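Local structure of ribose-5-phosphate isomerase RpiB (Thermotoga maritima, 1O1X) at residues K29-N32 with Y33-K37; G142-H145 with E146-I149. The protein probably interconverts ribose 5-phosphate and ribulose 5-phosphate. All blocks are in the same frame, centred on the assembly; numbering follows the deposited sequence.

Contact 1: K29-N32 with Y33-K37; sequences KVKN and YLLGK
The last turns of helix 24-36, the helix of a beta-alpha-beta unit, join V30 to L34 and K31 to L35. Their backbone bonds are i to i+4: L34 N to V30 O, 3.0 Å, and L35 N to K31 O, 2.9 Å, both nearly straight. Y33 N to K29 O and G36 N to N32 O continue the series. V30 and L34 lie side by side on the buried face, CG1 against CD1 at 4.1 Å; V30 CG1 stands anti to its own N (chi1 168°), which sets this branch beside the leucine methyl. L34 goes on to V132 and L136 of helix 125-137 and to V41. One step round, the aliphatic part of K31 runs alongside L35, its CG 3.9 Å from L35 CD1, before the chain bends at chi3 (77°) and NZ forms a salt bridge with D43. K37 CD lies 3.9 Å above one face of the Y33 ring, off-centre, and its NZ makes a weak bond to Y33 OH, which is also hydrogen-bonded to D133; F129 stacks on the same ring. The i, i+4 bonds are those of an alpha helix, here the crossover of the beta-alpha-beta unit between parallel strands 14-18 and 40-43.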
ATOM      1  N   LYS A  29      -5.470  -1.085  20.472  1.00 11.56           N
ATOM      2  CA  LYS A  29      -6.435  -1.873  19.723  1.00 11.58           C
ATOM      3  C   LYS A  29      -5.910  -3.274  19.402  1.00 11.03           C
ATOM      4  O   LYS A  29      -6.619  -4.240  19.544  1.00 11.61           O
ATOM      5  CB  LYS A  29      -6.825  -1.131  18.454  1.00 11.96           C
ATOM      6  CG  LYS A  29      -7.662   0.106  18.754  1.00 13.37           C
ATOM      7  CD  LYS A  29      -7.941   0.893  17.514  1.00 16.75           C
ATOM      8  CE  LYS A  29      -8.981   1.979  17.808  1.00 19.33           C
ATOM      9  NZ  LYS A  29      -8.992   2.978  16.698  1.00 26.24           N
ATOM     10  N   VAL A  30      -4.660  -3.376  19.029  1.00 10.63           N
ATOM     11  CA  VAL A  30      -4.029  -4.662  18.729  1.00 10.66           C
ATOM     12  C   VAL A  30      -3.918  -5.526  19.982  1.00 11.25           C
ATOM     13  O   VAL A  30      -4.218  -6.719  19.975  1.00 10.88           O
ATOM     14  CB  VAL A  30      -2.669  -4.469  18.044  1.00 10.79           C
ATOM     15  CG1 VAL A  30      -1.897  -5.761  17.999  1.00 11.02           C
ATOM     16  CG2 VAL A  30      -2.879  -3.934  16.601  1.00 11.83           C
ATOM     17  N   LYS A  31      -3.489  -4.918  21.070  1.00 11.73           N
ATOM     18  CA  LYS A  31      -3.460  -5.595  22.359  1.00 12.16           C
ATOM     19  C   LYS A  31      -4.809  -6.149  22.742  1.00 11.90           C
ATOM     20  O   LYS A  31      -4.906  -7.319  23.074  1.00 11.19           O
ATOM     21  CB  LYS A  31      -2.981  -4.668  23.438  1.00 12.21           C
ATOM     22  CG  LYS A  31      -3.017  -5.287  24.821  1.00 15.10           C
ATOM     23  CD  LYS A  31      -2.378  -4.392  25.832  1.00 16.97           C
ATOM     24  CE  LYS A  31      -3.242  -3.258  26.224  1.00 18.27           C
ATOM     25  NZ  LYS A  31      -2.598  -2.750  27.460  1.00 22.16           N
ATOM     26  N   ASN A  32      -5.846  -5.326  22.661  1.00 12.10           N
ATOM     27  CA  ASN A  32      -7.189  -5.766  23.029  1.00 11.85           C
ATOM     28  C   ASN A  32      -7.740  -6.834  22.107  1.00 11.11           C
ATOM     29  O   ASN A  32      -8.449  -7.709  22.531  1.00 10.44           O
ATOM     30  CB  ASN A  32      -8.103  -4.572  23.095  1.00 12.41           C
ATOM     31  CG  ASN A  32      -7.757  -3.640  24.247  1.00 15.77           C
ATOM     32  OD1 ASN A  32      -7.086  -4.032  25.200  1.00 18.72           O
ATOM     33  ND2 ASN A  32      -8.186  -2.382  24.140  1.00 19.44           N
ATOM     34  N   TYR A  33      -7.380  -6.777  20.846  1.00 10.80           N
ATOM     35  CA  TYR A  33      -7.752  -7.798  19.874  1.00 10.88           C
ATOM     36  C   TYR A  33      -7.166  -9.140  20.273  1.00 11.10           C
ATOM     37  O   TYR A  33      -7.880 -10.155  20.323  1.00 12.03           O
ATOM     38  CB  TYR A  33      -7.313  -7.389  18.467  1.00 10.07           C
ATOM     39  CG  TYR A  33      -7.547  -8.436  17.395  1.00 11.25           C
ATOM     40  CD1 TYR A  33      -8.831  -8.727  16.957  1.00 12.48           C
ATOM     41  CD2 TYR A  33      -6.476  -9.121  16.809  1.00 13.38           C
ATOM     42  CE1 TYR A  33      -9.056  -9.677  15.967  1.00 14.89           C
ATOM     43  CE2 TYR A  33      -6.690 -10.089  15.812  1.00 14.78           C
ATOM     44  CZ  TYR A  33      -7.984 -10.345  15.403  1.00 15.43           C
ATOM     45  OH  TYR A  33      -8.252 -11.264  14.437  1.00 18.16           O
ATOM     46  N   LEU A  34      -5.885  -9.136  20.619  1.00 10.78           N
ATOM     47  CA  LEU A  34      -5.203 -10.337  21.067  1.00 11.37           C
ATOM     48  C   LEU A  34      -5.780 -10.871  22.364  1.00 11.25           C
ATOM     49  O   LEU A  34      -6.037 -12.089  22.484  1.00 11.81           O
ATOM     50  CB  LEU A  34      -3.689 -10.080  21.201  1.00 11.28           C
ATOM     51  CG  LEU A  34      -3.032  -9.792  19.852  1.00 11.86           C
ATOM     52  CD1 LEU A  34      -1.627  -9.289  20.074  1.00 13.42           C
ATOM     53  CD2 LEU A  34      -3.020 -11.030  18.948  1.00 15.40           C
ATOM     54  N   LEU A  35      -5.972  -9.982  23.336  1.00 11.37           N
ATOM     55  CA  LEU A  35      -6.548 -10.368  24.619  1.00 11.73           C
ATOM     56  C   LEU A  35      -7.925 -11.022  24.443  1.00 12.70           C
ATOM     57  O   LEU A  35      -8.256 -11.984  25.127  1.00 11.65           O
ATOM     58  CB  LEU A  35      -6.622  -9.178  25.587  1.00 11.55           C
ATOM     59  CG  LEU A  35      -5.304  -8.618  26.102  1.00 11.11           C
ATOM     60  CD1 LEU A  35      -5.533  -7.372  26.959  1.00 10.68           C
ATOM     61  CD2 LEU A  35      -4.523  -9.647  26.933  1.00 11.43           C
ATOM     62  N   GLY A  36      -8.720 -10.504  23.520  1.00 13.50           N
ATOM     63  CA  GLY A  36     -10.037 -11.045  23.207  1.00 14.46           C
ATOM     64  C   GLY A  36     -10.009 -12.448  22.608  1.00 14.15           C
ATOM     65  O   GLY A  36     -10.970 -13.151  22.642  1.00 15.11           O
ATOM     66  N   LYS A  37      -8.893 -12.875  22.073  1.00 14.87           N
ATOM     67  CA  LYS A  37      -8.735 -14.243  21.601  1.00 15.52           C
ATOM     68  C   LYS A  37      -8.096 -15.168  22.672  1.00 15.54           C
ATOM     69  O   LYS A  37      -7.803 -16.330  22.389  1.00 16.86           O
ATOM     70  CB  LYS A  37      -7.867 -14.217  20.335  1.00 17.72           C
ATOM     71  CG  LYS A  37      -8.577 -13.676  19.097  1.00 20.85           C
ATOM     72  CD  LYS A  37      -7.588 -13.373  18.010  1.00 28.40           C
ATOM     73  CE  LYS A  37      -8.182 -13.722  16.610  1.00 33.67           C
ATOM     74  NZ  LYS A  37      -9.670 -13.344  16.425  1.00 36.68           N
TER

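Contact 2: G142-H145 with E146-I149; sequences GGRH and ERRI
H145 and R148 meet through a water at the start of helix 145-152. H145 ND1 is 2.7 Å from water 1, which sits at the ring edge and in its plane, and R148 NH1 donates to the same water over 3.1 Å. The two side chains approach obliquely, ring and guanidinium planes 69° apart, and the water joins them. R144 O lies 3.7 Å above one face of the R148 guanidinium, toward its rim. With CG anti to the carbonyl carbon (chi1 -66°) and the chain extended from CG to NE, R148 passes back over that oxygen, while NE forms a salt bridge with D53 of the third subunit. Replacing R148 by an alanine is likely to cost D53 of that subunit this ionic partner and the water its R148 donor. Alongside, R144 NH1 and R147 NH2 come within 3.8 Å; R144 and R148 are both predicted to bind ribulose 5-phosphate, consistent with a cationic phosphate pocket. Behind these groups, a type II' turn from G142 to H145, closed by H145 N to G142 O, leads into the helix, where I149 N bonds H145 O at 3.1 Å. H145 stacks on H110, the predicted proton donor. Residues 142-145 lie in the loop between helix 125-137 and helix 145-152, and residues 146-149 lie on the latter.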
ATOM      1  N   GLY A 142      11.860 -22.805   6.235  1.00 13.50           N
ATOM      2  CA  GLY A 142      13.189 -23.409   6.273  1.00 14.01           C
ATOM      3  C   GLY A 142      13.835 -23.381   4.898  1.00 13.71           C
ATOM      4  O   GLY A 142      13.946 -22.343   4.268  1.00 13.80           O
ATOM      5  N   GLY A 143      14.273 -24.536   4.413  1.00 12.92           N
ATOM      6  CA  GLY A 143      14.848 -24.610   3.097  1.00 12.01           C
ATOM      7  C   GLY A 143      16.043 -23.705   2.907  1.00 12.10           C
ATOM      8  O   GLY A 143      16.893 -23.556   3.796  1.00 11.92           O
ATOM      9  N   ARG A 144      16.109 -23.081   1.732  1.00 11.70           N
ATOM     10  CA  ARG A 144      17.187 -22.204   1.361  1.00 11.38           C
ATOM     11  C   ARG A 144      17.163 -20.870   2.060  1.00 10.66           C
ATOM     12  O   ARG A 144      18.126 -20.109   1.971  1.00 10.88           O
ATOM     13  CB  ARG A 144      17.234 -22.042  -0.163  1.00 10.92           C
ATOM     14  CG  ARG A 144      17.501 -23.369  -0.865  1.00 13.38           C
ATOM     15  CD  ARG A 144      18.874 -23.989  -0.459  1.00 12.73           C
ATOM     16  NE  ARG A 144      19.376 -24.984  -1.411  1.00 12.99           N
ATOM     17  CZ  ARG A 144      20.608 -25.442  -1.407  1.00  8.09           C
ATOM     18  NH1 ARG A 144      21.472 -25.021  -0.484  1.00 11.19           N
ATOM     19  NH2 ARG A 144      20.963 -26.310  -2.296  1.00  7.62           N
ATOM     20  N   HIS A 145      16.085 -20.592   2.787  1.00 11.39           N
ATOM     21  CA  HIS A 145      15.973 -19.331   3.545  1.00 11.46           C
ATOM     22  C   HIS A 145      16.861 -19.387   4.763  1.00 10.94           C
ATOM     23  O   HIS A 145      17.295 -18.346   5.214  1.00 11.85           O
ATOM     24  CB  HIS A 145      14.530 -19.061   3.966  1.00 11.25           C
ATOM     25  CG  HIS A 145      13.574 -19.109   2.828  1.00 12.36           C
ATOM     26  ND1 HIS A 145      13.567 -18.159   1.827  1.00 11.34           N
ATOM     27  CD2 HIS A 145      12.641 -20.032   2.490  1.00 12.94           C
ATOM     28  CE1 HIS A 145      12.655 -18.499   0.929  1.00 15.33           C
ATOM     29  NE2 HIS A 145      12.068 -19.620   1.312  1.00 11.84           N
ATOM     30  N   GLU A 146      17.127 -20.588   5.300  1.00 10.84           N
ATOM     31  CA  GLU A 146      17.847 -20.720   6.580  1.00 10.61           C
ATOM     32  C   GLU A 146      19.262 -20.127   6.497  1.00 10.59           C
ATOM     33  O   GLU A 146      19.668 -19.380   7.406  1.00 10.49           O
ATOM     34  CB  GLU A 146      17.901 -22.181   7.055  1.00 11.42           C
ATOM     35  CG  GLU A 146      18.689 -22.449   8.346  1.00 13.99           C
ATOM     36  CD  GLU A 146      18.134 -21.726   9.577  1.00 17.73           C
ATOM     37  OE1 GLU A 146      16.946 -21.355   9.574  1.00 20.87           O
ATOM     38  OE2 GLU A 146      18.901 -21.493  10.538  1.00 16.58           O
ATOM     39  N   ARG A 147      19.975 -20.418   5.407  1.00  8.94           N
ATOM     40  CA  ARG A 147      21.303 -19.847   5.179  1.00  9.04           C
ATOM     41  C   ARG A 147      21.289 -18.309   5.243  1.00  9.63           C
ATOM     42  O   ARG A 147      22.202 -17.683   5.789  1.00  7.91           O
ATOM     43  CB  ARG A 147      21.867 -20.296   3.849  1.00  8.75           C
ATOM     44  CG  ARG A 147      23.271 -19.762   3.573  1.00  9.44           C
ATOM     45  CD  ARG A 147      23.839 -20.264   2.274  1.00 10.84           C
ATOM     46  NE  ARG A 147      24.059 -21.696   2.382  1.00 11.88           N
ATOM     47  CZ  ARG A 147      24.308 -22.495   1.353  1.00 12.89           C
ATOM     48  NH1 ARG A 147      24.424 -22.012   0.126  1.00 12.32           N
ATOM     49  NH2 ARG A 147      24.431 -23.793   1.552  1.00 11.89           N
ATOM     50  N   ARG A 148      20.260 -17.723   4.656  1.00 10.18           N
ATOM     51  CA  ARG A 148      20.152 -16.262   4.576  1.00 11.52           C
ATOM     52  C   ARG A 148      19.926 -15.660   5.934  1.00 11.42           C
ATOM     53  O   ARG A 148      20.581 -14.689   6.274  1.00 11.83           O
ATOM     54  CB  ARG A 148      19.036 -15.844   3.628  1.00 11.79           C
ATOM     55  CG  ARG A 148      19.382 -16.240   2.228  1.00 12.67           C
ATOM     56  CD  ARG A 148      18.217 -16.293   1.319  1.00 15.11           C
ATOM     57  NE  ARG A 148      18.602 -16.828   0.009  1.00 17.15           N
ATOM     58  CZ  ARG A 148      17.749 -17.350  -0.828  1.00 18.10           C
ATOM     59  NH1 ARG A 148      16.463 -17.407  -0.508  1.00 19.16           N
ATOM     60  NH2 ARG A 148      18.175 -17.831  -1.980  1.00 20.72           N
ATOM     61  N   ILE A 149      19.048 -16.268   6.721  1.00 11.67           N
ATOM     62  CA  ILE A 149      18.794 -15.784   8.075  1.00 11.77           C
ATOM     63  C   ILE A 149      20.020 -15.902   8.990  1.00 12.16           C
ATOM     64  O   ILE A 149      20.285 -15.007   9.845  1.00 12.80           O
ATOM     65  CB  ILE A 149      17.449 -16.239   8.703  0.65 13.08           C
ATOM     66  CG1 ILE A 149      17.394 -17.695   9.041  0.65 13.60           C
ATOM     67  CG2 ILE A 149      16.238 -15.815   7.833  0.65 13.19           C
ATOM     68  CD1 ILE A 149      16.149 -17.998   9.831  0.65 16.88           C
TER
HETATM   69  O   HOH W   1      14.902 -15.770   1.635  1.00 17.21           O

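How the contacts relate
Contacts 1 and 2 lie on opposite sides of the chain's centre, with their own centres 32 Å apart and nearest atoms about 22 Å apart, so they do not touch. Contact 1 lies on a helix packed against the parallel sheet, whereas contact 2 is a surface element reaching another subunit. Their relation to the predicted substrate site differs accordingly: contact 2 supplies two of its arginines, and the H145 side chain is about 3 Å from that of H110; from contact 1, the K29 side chain remains about 10 Å from that of R121. Helix 125-137 relates them, packing against contact 1 and preceding the loop that opens contact 2.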